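Local structure of aldose 1-epimerase (Escherichia coli, 3NRE) at residues Arg212-Thr226 / Ser279-Leu291. The protein probably interconverts the alpha and beta anomers of aldose sugars, as an aldose 1-epimerase (mutarotase). Residues are numbered along the deposited sequence; the frame is centred on the assembly and turned at random. Where two conformers were deposited one is given.
Sequences RIEQPQEGYAIIMET and STTSEMSLRVEWL
Arg-212 and Glu-289 meet across Ala-221, on the face of an antiparallel sheet where strand 279-290 runs beside strand 220-226. Glu-289 CB stands on the same face as those of Ala-221 and Ile-223; with CG between N and the carbonyl carbon (chi1 62°), the extended chain carries the carboxylate past Ile-223 to Arg-212. CG lies 4.0 Å from Ala-221 O, and CD passes 4.1 Å from Ile-223 CG1. At the tip the two oxygens serve different arginines: in the conformer described, OE2 accepts from Arg-212 NH1 (2.6 Å), a salt bridge reached on its anti side with the planes 70° apart, while OE1 accepts from Arg-287 NH1 (3.0 Å). Arg-212 lays one guanidinium face over Ala-221 CB and gives NE to OE2 of Glu-214, a residue whose OE1 bridges to Arg-159. Arg-287 holds a guanidinium face over Ile-223; its NE donates to a water that in turn donates to Glu-225 OE2. Between the strands, paired backbone bonds join Ala-221 to Glu-289, Ile-223 to Arg-287 and Glu-225 to Ser-285. On the other face Leu-286 CD2 packs 3.9 Å from Met-224 CB. A glutamine in place of Glu-289 would probably leave Arg-287 and one end of Arg-212 without the charge they share. The pair thus joins a largely apolar face, of Ile-222, Met-224, Leu-286 and Val-288, to one where alternating charges probably offset one another.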
ATOM      1  N   ARG A 212       0.091  -5.555  13.821  1.00 32.17           N
ATOM      2  CA  ARG A 212       0.280  -4.675  14.963  0.60 32.12           C
ATOM      3  C   ARG A 212       1.628  -3.999  14.791  1.00 33.32           C
ATOM      4  O   ARG A 212       2.632  -4.685  14.565  1.00 33.21           O
ATOM      5  CB  ARG A 212       0.207  -5.498  16.248  0.60 34.71           C
ATOM      6  CG  ARG A 212       0.295  -4.718  17.491  0.60 38.72           C
ATOM      7  CD  ARG A 212       0.001  -5.594  18.685  0.60 39.80           C
ATOM      8  NE  ARG A 212       0.380  -4.906  19.901  0.60 42.15           N
ATOM      9  CZ  ARG A 212      -0.380  -4.034  20.568  0.60 44.04           C
ATOM     10  NH1 ARG A 212      -1.619  -3.744  20.172  0.60 43.11           N
ATOM     11  NH2 ARG A 212       0.100  -3.462  21.669  0.60 44.41           N
ATOM     12  N   ILE A 213       1.633  -2.654  14.814  1.00 29.35           N
ATOM     13  CA  ILE A 213       2.856  -1.897  14.757  1.00 31.59           C
ATOM     14  C   ILE A 213       3.045  -1.277  16.150  1.00 30.19           C
ATOM     15  O   ILE A 213       2.292  -0.374  16.498  1.00 30.33           O
ATOM     16  CB  ILE A 213       2.793  -0.783  13.676  1.00 27.52           C
ATOM     17  CG1 ILE A 213       2.695  -1.365  12.253  1.00 32.66           C
ATOM     18  CG2 ILE A 213       4.003   0.120  13.725  1.00 29.12           C
ATOM     19  CD1 ILE A 213       1.264  -1.638  11.791  1.00 34.92           C
ATOM     20  N   GLU A 214       4.057  -1.716  16.909  1.00 29.04           N
ATOM     21  CA  GLU A 214       4.286  -1.200  18.240  1.00 28.33           C
ATOM     22  C   GLU A 214       5.328  -0.117  18.266  1.00 28.92           C
ATOM     23  O   GLU A 214       6.431  -0.322  17.731  1.00 29.25           O
ATOM     24  CB  GLU A 214       4.753  -2.307  19.191  1.00 34.05           C
ATOM     25  CG  GLU A 214       3.744  -3.416  19.326  1.00 42.29           C
ATOM     26  CD  GLU A 214       4.245  -4.625  20.117  1.00 52.05           C
ATOM     27  OE1 GLU A 214       5.380  -4.616  20.651  1.00 52.82           O
ATOM     28  OE2 GLU A 214       3.485  -5.608  20.167  1.00 49.66           O
ATOM     29  N   GLN A 215       5.002   0.985  18.951  1.00 28.13           N
ATOM     30  CA  GLN A 215       5.857   2.160  19.041  1.00 30.00           C
ATOM     31  C   GLN A 215       6.088   2.422  20.534  1.00 34.20           C
ATOM     32  O   GLN A 215       5.629   3.415  21.104  1.00 31.76           O
ATOM     33  CB  GLN A 215       5.203   3.325  18.290  1.00 30.15           C
ATOM     34  CG  GLN A 215       4.952   3.047  16.784  1.00 26.69           C
ATOM     35  CD  GLN A 215       6.231   3.023  15.965  1.00 25.08           C
ATOM     36  OE1 GLN A 215       7.337   2.886  16.534  1.00 27.85           O
ATOM     37  NE2 GLN A 215       6.114   3.297  14.642  1.00 24.67           N
ATOM     38  N   PRO A 216       6.781   1.490  21.183  1.00 35.91           N
ATOM     39  CA  PRO A 216       6.835   1.554  22.660  1.00 38.92           C
ATOM     40  C   PRO A 216       7.489   2.822  23.234  1.00 38.25           C
ATOM     41  O   PRO A 216       7.149   3.231  24.357  1.00 41.19           O
ATOM     42  CB  PRO A 216       7.617   0.308  23.029  1.00 41.15           C
ATOM     43  CG  PRO A 216       8.305  -0.138  21.872  1.00 42.22           C
ATOM     44  CD  PRO A 216       7.557   0.357  20.660  1.00 38.26           C
ATOM     45  N   GLN A 217       8.409   3.413  22.469  1.00 37.23           N
ATOM     46  CA  GLN A 217       9.104   4.641  22.887  1.00 38.41           C
ATOM     47  C   GLN A 217       8.161   5.823  23.054  1.00 39.42           C
ATOM     48  O   GLN A 217       8.509   6.775  23.793  1.00 38.90           O
ATOM     49  CB  GLN A 217      10.260   4.981  21.919  1.00 39.06           C
ATOM     50  CG  GLN A 217       9.866   5.478  20.548  1.00 34.38           C
ATOM     51  CD  GLN A 217       9.222   4.425  19.625  1.00 40.21           C
ATOM     52  OE1 GLN A 217       9.171   3.228  19.926  1.00 34.09           O
ATOM     53  NE2 GLN A 217       8.748   4.878  18.489  1.00 34.46           N
ATOM     54  N   GLU A 218       7.008   5.756  22.364  1.00 39.11           N
ATOM     55  CA  GLU A 218       5.927   6.756  22.376  0.50 40.56           C
ATOM     56  C   GLU A 218       4.715   6.237  23.163  1.00 44.66           C
ATOM     57  O   GLU A 218       3.688   6.932  23.277  1.00 48.43           O
ATOM     58  CB  GLU A 218       5.426   7.072  20.952  0.50 40.41           C
ATOM     59  CG  GLU A 218       6.426   7.652  19.943  0.50 37.14           C
ATOM     60  CD  GLU A 218       6.709   9.135  20.172  0.50 41.41           C
ATOM     61  OE1 GLU A 218       6.313   9.672  21.226  0.50 47.20           O
ATOM     62  OE2 GLU A 218       7.335   9.759  19.296  0.50 51.63           O
ATOM     63  N   GLY A 219       4.807   5.017  23.672  1.00 44.28           N
ATOM     64  CA  GLY A 219       3.717   4.377  24.396  1.00 47.30           C
ATOM     65  C   GLY A 219       2.431   4.003  23.659  1.00 44.52           C
ATOM     66  O   GLY A 219       1.420   3.774  24.302  1.00 44.04           O
ATOM     67  N   TYR A 220       2.445   3.906  22.329  1.00 40.40           N
ATOM     68  CA  TYR A 220       1.255   3.421  21.592  1.00 34.23           C
ATOM     69  C   TYR A 220       1.580   2.285  20.598  1.00 36.16           C
ATOM     70  O   TYR A 220       2.758   1.953  20.336  1.00 34.84           O
ATOM     71  CB  TYR A 220       0.576   4.575  20.869  1.00 34.85           C
ATOM     72  CG  TYR A 220       1.350   5.065  19.663  1.00 34.70           C
ATOM     73  CD1 TYR A 220       1.130   4.517  18.434  1.00 33.04           C
ATOM     74  CD2 TYR A 220       2.337   6.028  19.769  1.00 35.40           C
ATOM     75  CE1 TYR A 220       1.814   4.932  17.327  1.00 28.05           C
ATOM     76  CE2 TYR A 220       3.050   6.458  18.646  1.00 29.65           C
ATOM     77  CZ  TYR A 220       2.806   5.887  17.437  1.00 29.87           C
ATOM     78  OH  TYR A 220       3.483   6.250  16.289  1.00 28.69           O
ATOM     79  N   ALA A 221       0.516   1.684  20.077  1.00 30.24           N
ATOM     80  CA  ALA A 221       0.605   0.726  18.986  1.00 32.75           C
ATOM     81  C   ALA A 221      -0.474   1.136  17.985  1.00 30.82           C
ATOM     82  O   ALA A 221      -1.463   1.778  18.363  1.00 34.09           O
ATOM     83  CB  ALA A 221       0.363  -0.691  19.460  1.00 33.94           C
ATOM     84  N   ILE A 222      -0.284   0.746  16.735  1.00 30.45           N
ATOM     85  CA  ILE A 222      -1.285   0.895  15.676  1.00 29.61           C
ATOM     86  C   ILE A 222      -1.713  -0.492  15.276  1.00 31.69           C
ATOM     87  O   ILE A 222      -0.860  -1.350  15.044  1.00 30.49           O
ATOM     88  CB  ILE A 222      -0.719   1.586  14.410  1.00 30.44           C
ATOM     89  CG1 ILE A 222      -0.364   3.031  14.718  1.00 32.14           C
ATOM     90  CG2 ILE A 222      -1.712   1.504  13.243  1.00 30.34           C
ATOM     91  CD1 ILE A 222      -0.110   3.850  13.491  1.00 40.99           C
ATOM     92  N   ILE A 223      -3.033  -0.693  15.228  1.00 30.96           N
ATOM     93  CA  ILE A 223      -3.651  -1.962  14.864  1.00 33.73           C
ATOM     94  C   ILE A 223      -4.178  -1.784  13.466  1.00 31.58           C
ATOM     95  O   ILE A 223      -5.057  -0.968  13.211  1.00 31.63           O
ATOM     96  CB  ILE A 223      -4.859  -2.337  15.739  1.00 35.25           C
ATOM     97  CG1 ILE A 223      -4.440  -2.590  17.175  1.00 41.83           C
ATOM     98  CG2 ILE A 223      -5.627  -3.538  15.142  1.00 37.71           C
ATOM     99  CD1 ILE A 223      -3.445  -3.648  17.325  1.00 50.28           C
HETATM  100  N   MSE A 224      -3.612  -2.574  12.573  1.00 29.80           N
HETATM  101  CA  MSE A 224      -4.001  -2.581  11.154  0.50 28.72           C
HETATM  102  C   MSE A 224      -4.923  -3.774  10.897  1.00 32.76           C
HETATM  103  O   MSE A 224      -4.580  -4.917  11.252  1.00 36.13           O
HETATM  104  CB  MSE A 224      -2.771  -2.672  10.217  0.50 27.32           C
HETATM  105  CG  MSE A 224      -3.127  -2.955   8.723  0.50 24.21           C
HETATM  106 SE   MSE A 224      -1.719  -2.994   7.320  0.38 26.06          SE
HETATM  107  CE  MSE A 224      -0.766  -1.390   7.663  0.50 16.95           C
ATOM    108  N   GLU A 225      -6.072  -3.498  10.263  1.00 30.54           N
ATOM    109  CA  GLU A 225      -7.053  -4.526   9.875  1.00 31.84           C
ATOM    110  C   GLU A 225      -7.519  -4.265   8.451  1.00 33.97           C
ATOM    111  O   GLU A 225      -7.690  -3.125   8.037  1.00 33.16           O
ATOM    112  CB  GLU A 225      -8.285  -4.538  10.793  1.00 35.72           C
ATOM    113  CG  GLU A 225      -7.960  -4.983  12.188  1.00 42.29           C
ATOM    114  CD  GLU A 225      -9.198  -5.130  13.089  1.00 55.97           C
ATOM    115  OE1 GLU A 225     -10.311  -5.458  12.604  1.00 55.21           O
ATOM    116  OE2 GLU A 225      -9.026  -4.919  14.301  1.00 61.05           O
ATOM    117  N   THR A 226      -7.636  -5.318   7.665  1.00 33.03           N
ATOM    118  CA  THR A 226      -8.123  -5.192   6.289  1.00 29.77           C
ATOM    119  C   THR A 226      -9.407  -6.017   6.090  1.00 35.30           C
ATOM    120  O   THR A 226      -9.605  -7.112   6.720  1.00 36.22           O
ATOM    121  CB  THR A 226      -7.072  -5.668   5.274  1.00 34.41           C
ATOM    122  OG1 THR A 226      -6.611  -6.978   5.676  1.00 37.46           O
ATOM    123  CG2 THR A 226      -5.894  -4.639   5.149  1.00 27.83           C
ATOM    124  N   SER A 279     -17.125  -4.165 -10.140  1.00 39.08           N
ATOM    125  CA  SER A 279     -16.260  -3.459  -9.199  1.00 38.44           C
ATOM    126  C   SER A 279     -15.767  -4.373  -8.100  1.00 37.73           C
ATOM    127  O   SER A 279     -16.364  -5.405  -7.815  1.00 38.66           O
ATOM    128  CB  SER A 279     -17.053  -2.329  -8.539  1.00 41.87           C
ATOM    129  OG  SER A 279     -17.603  -1.451  -9.507  1.00 48.35           O
ATOM    130  N   THR A 280     -14.696  -3.995  -7.449  1.00 35.94           N
ATOM    131  CA  THR A 280     -14.300  -4.662  -6.217  1.00 39.05           C
ATOM    132  C   THR A 280     -13.826  -3.578  -5.228  1.00 34.34           C
ATOM    133  O   THR A 280     -13.412  -2.512  -5.665  1.00 35.60           O
ATOM    134  CB  THR A 280     -13.226  -5.728  -6.417  1.00 41.07           C
ATOM    135  OG1 THR A 280     -13.088  -6.461  -5.193  1.00 47.54           O
ATOM    136  CG2 THR A 280     -11.876  -5.120  -6.815  1.00 37.41           C
ATOM    137  N   THR A 281     -13.925  -3.886  -3.931  1.00 34.57           N
ATOM    138  CA  THR A 281     -13.648  -2.918  -2.869  0.70 35.01           C
ATOM    139  C   THR A 281     -12.795  -3.575  -1.795  1.00 36.40           C
ATOM    140  O   THR A 281     -12.932  -4.773  -1.513  1.00 34.64           O
ATOM    141  CB  THR A 281     -14.971  -2.390  -2.240  0.70 37.24           C
ATOM    142  OG1 THR A 281     -15.789  -1.787  -3.254  0.70 43.17           O
ATOM    143  CG2 THR A 281     -14.681  -1.365  -1.143  0.70 32.20           C
ATOM    144  N   SER A 282     -11.866  -2.810  -1.224  1.00 31.81           N
ATOM    145  CA  SER A 282     -11.104  -3.287  -0.054  1.00 32.57           C
ATOM    146  C   SER A 282     -11.032  -2.145   0.942  1.00 31.53           C
ATOM    147  O   SER A 282     -11.122  -1.013   0.537  1.00 27.64           O
ATOM    148  CB  SER A 282      -9.698  -3.761  -0.408  1.00 34.05           C
ATOM    149  OG  SER A 282      -8.941  -2.756  -0.998  1.00 38.10           O
ATOM    150  N   GLU A 283     -10.826  -2.456   2.218  1.00 31.19           N
ATOM    151  CA  GLU A 283     -10.729  -1.450   3.254  1.00 29.32           C
ATOM    152  C   GLU A 283      -9.495  -1.738   4.114  1.00 32.31           C
ATOM    153  O   GLU A 283      -9.167  -2.890   4.372  1.00 32.47           O
ATOM    154  CB  GLU A 283     -12.009  -1.510   4.102  1.00 30.70           C
ATOM    155  CG  GLU A 283     -12.069  -0.568   5.270  1.00 37.15           C
ATOM    156  CD  GLU A 283     -13.203  -0.917   6.223  1.00 49.27           C
ATOM    157  OE1 GLU A 283     -14.372  -0.736   5.806  1.00 45.33           O
ATOM    158  OE2 GLU A 283     -12.910  -1.377   7.364  1.00 46.87           O
HETATM  159  N   MSE A 284      -8.810  -0.685   4.563  1.00 25.33           N
HETATM  160  CA  MSE A 284      -7.750  -0.821   5.548  1.00 28.49           C
HETATM  161  C   MSE A 284      -8.154   0.081   6.692  1.00 29.74           C
HETATM  162  O   MSE A 284      -8.514   1.228   6.431  1.00 30.24           O
HETATM  163  CB  MSE A 284      -6.441  -0.327   4.945  1.00 27.53           C
HETATM  164  CG  MSE A 284      -5.292  -0.138   5.941  1.00 28.87           C
HETATM  165 SE   MSE A 284      -3.652   0.482   5.236  0.75 26.04          SE
HETATM  166  CE  MSE A 284      -4.076   2.299   4.768  1.00 26.58           C
ATOM    167  N   SER A 285      -8.067  -0.401   7.931  1.00 28.51           N
ATOM    168  CA  SER A 285      -8.224   0.477   9.056  1.00 27.99           C
ATOM    169  C   SER A 285      -6.963   0.500   9.902  1.00 31.79           C
ATOM    170  O   SER A 285      -6.254  -0.516  10.018  1.00 28.04           O
ATOM    171  CB  SER A 285      -9.453   0.117   9.870  1.00 36.03           C
ATOM    172  OG  SER A 285      -9.304  -1.091  10.602  1.00 35.73           O
ATOM    173  N   LEU A 286      -6.655   1.687  10.437  1.00 27.43           N
ATOM    174  CA  LEU A 286      -5.533   1.847  11.357  1.00 27.51           C
ATOM    175  C   LEU A 286      -6.076   2.404  12.656  1.00 28.49           C
ATOM    176  O   LEU A 286      -6.563   3.518  12.689  1.00 28.53           O
ATOM    177  CB  LEU A 286      -4.489   2.805  10.758  1.00 26.56           C
ATOM    178  CG  LEU A 286      -3.883   2.429   9.391  1.00 27.37           C
ATOM    179  CD1 LEU A 286      -2.982   3.566   8.881  1.00 28.30           C
ATOM    180  CD2 LEU A 286      -3.151   1.096   9.473  1.00 28.47           C
ATOM    181  N   ARG A 287      -5.964   1.645  13.738  1.00 29.29           N
ATOM    182  CA  ARG A 287      -6.507   2.060  15.015  1.00 27.96           C
ATOM    183  C   ARG A 287      -5.385   2.326  15.985  1.00 32.79           C
ATOM    184  O   ARG A 287      -4.494   1.480  16.145  1.00 31.00           O
ATOM    185  CB  ARG A 287      -7.464   1.004  15.577  1.00 33.07           C
ATOM    186  CG  ARG A 287      -8.028   1.355  16.932  1.00 33.19           C
ATOM    187  CD  ARG A 287      -9.263   0.519  17.323  1.00 38.74           C
ATOM    188  NE  ARG A 287      -8.938  -0.906  17.423  1.00 41.65           N
ATOM    189  CZ  ARG A 287      -8.325  -1.486  18.456  1.00 52.82           C
ATOM    190  NH1 ARG A 287      -7.929  -0.788  19.519  1.00 51.04           N
ATOM    191  NH2 ARG A 287      -8.096  -2.789  18.423  1.00 52.10           N
ATOM    192  N   VAL A 288      -5.427   3.473  16.673  1.00 29.66           N
ATOM    193  CA  VAL A 288      -4.384   3.797  17.646  0.50 32.42           C
ATOM    194  C   VAL A 288      -4.822   3.312  19.003  1.00 34.37           C
ATOM    195  O   VAL A 288      -5.956   3.570  19.410  1.00 35.40           O
ATOM    196  CB  VAL A 288      -4.102   5.313  17.757  0.50 33.85           C
ATOM    197  CG1 VAL A 288      -2.789   5.555  18.511  0.50 35.60           C
ATOM    198  CG2 VAL A 288      -4.062   5.944  16.404  0.50 28.25           C
ATOM    199  N   GLU A 289      -3.933   2.629  19.710  1.00 37.61           N
ATOM    200  CA  GLU A 289      -4.245   2.266  21.075  1.00 41.93           C
ATOM    201  C   GLU A 289      -3.078   2.462  22.019  1.00 47.88           C
ATOM    202  O   GLU A 289      -1.902   2.422  21.635  1.00 40.70           O
ATOM    203  CB  GLU A 289      -4.822   0.842  21.177  1.00 46.70           C
ATOM    204  CG  GLU A 289      -3.934  -0.273  20.731  1.00 49.35           C
ATOM    205  CD  GLU A 289      -4.478  -1.669  21.120  1.00 62.59           C
ATOM    206  OE1 GLU A 289      -5.707  -1.836  21.213  1.00 63.62           O
ATOM    207  OE2 GLU A 289      -3.670  -2.607  21.311  1.00 61.94           O
ATOM    208  N   TRP A 290      -3.415   2.734  23.284  1.00 51.30           N
ATOM    209  CA  TRP A 290      -2.379   2.894  24.279  1.00 59.62           C
ATOM    210  C   TRP A 290      -1.850   1.467  24.414  1.00 63.27           C
ATOM    211  O   TRP A 290      -2.629   0.538  24.385  1.00 67.88           O
ATOM    212  CB  TRP A 290      -2.946   3.535  25.565  1.00 63.27           C
ATOM    213  CG  TRP A 290      -3.150   5.097  25.452  1.00 65.59           C
ATOM    214  CD1 TRP A 290      -2.934   6.009  26.452  1.00 83.48           C
ATOM    215  CD2 TRP A 290      -3.590   5.878  24.299  1.00 72.84           C
ATOM    216  NE1 TRP A 290      -3.210   7.285  26.008  1.00 82.26           N
ATOM    217  CE2 TRP A 290      -3.609   7.238  24.700  1.00 77.59           C
ATOM    218  CE3 TRP A 290      -3.969   5.564  22.979  1.00 70.51           C
ATOM    219  CZ2 TRP A 290      -3.988   8.280  23.827  1.00 76.74           C
ATOM    220  CZ3 TRP A 290      -4.341   6.598  22.103  1.00 67.78           C
ATOM    221  CH2 TRP A 290      -4.349   7.931  22.535  1.00 79.81           C
ATOM    222  N   LEU A 291      -0.530   1.292  24.450  1.00 67.64           N
ATOM    223  CA  LEU A 291       0.081  -0.037  24.297  1.00 72.62           C
ATOM    224  C   LEU A 291      -0.184  -0.895  25.546  1.00 79.32           C
ATOM    225  O   LEU A 291      -0.470  -0.351  26.635  1.00 81.98           O
ATOM    226  CB  LEU A 291       1.594   0.111  24.025  1.00 72.26           C
ATOM    227  CG  LEU A 291       2.473  -0.986  23.403  1.00 76.77           C
ATOM    228  CD1 LEU A 291       3.940  -0.559  23.542  1.00 81.52           C
ATOM    229  CD2 LEU A 291       2.303  -2.405  23.988  1.00 85.90           C
ATOM    230  OXT LEU A 291      -0.149  -2.145  25.514  1.00 83.14           O
TER
HETATM  231  O   HOH W   1      -7.692  -1.336  12.902  1.00 27.55           O
HETATM  232  O   HOH W   2     -10.762  -3.353   8.031  1.00 33.98           O
HETATM  233  O   HOH W   3      -9.122  -1.969  15.017  1.00 36.65           O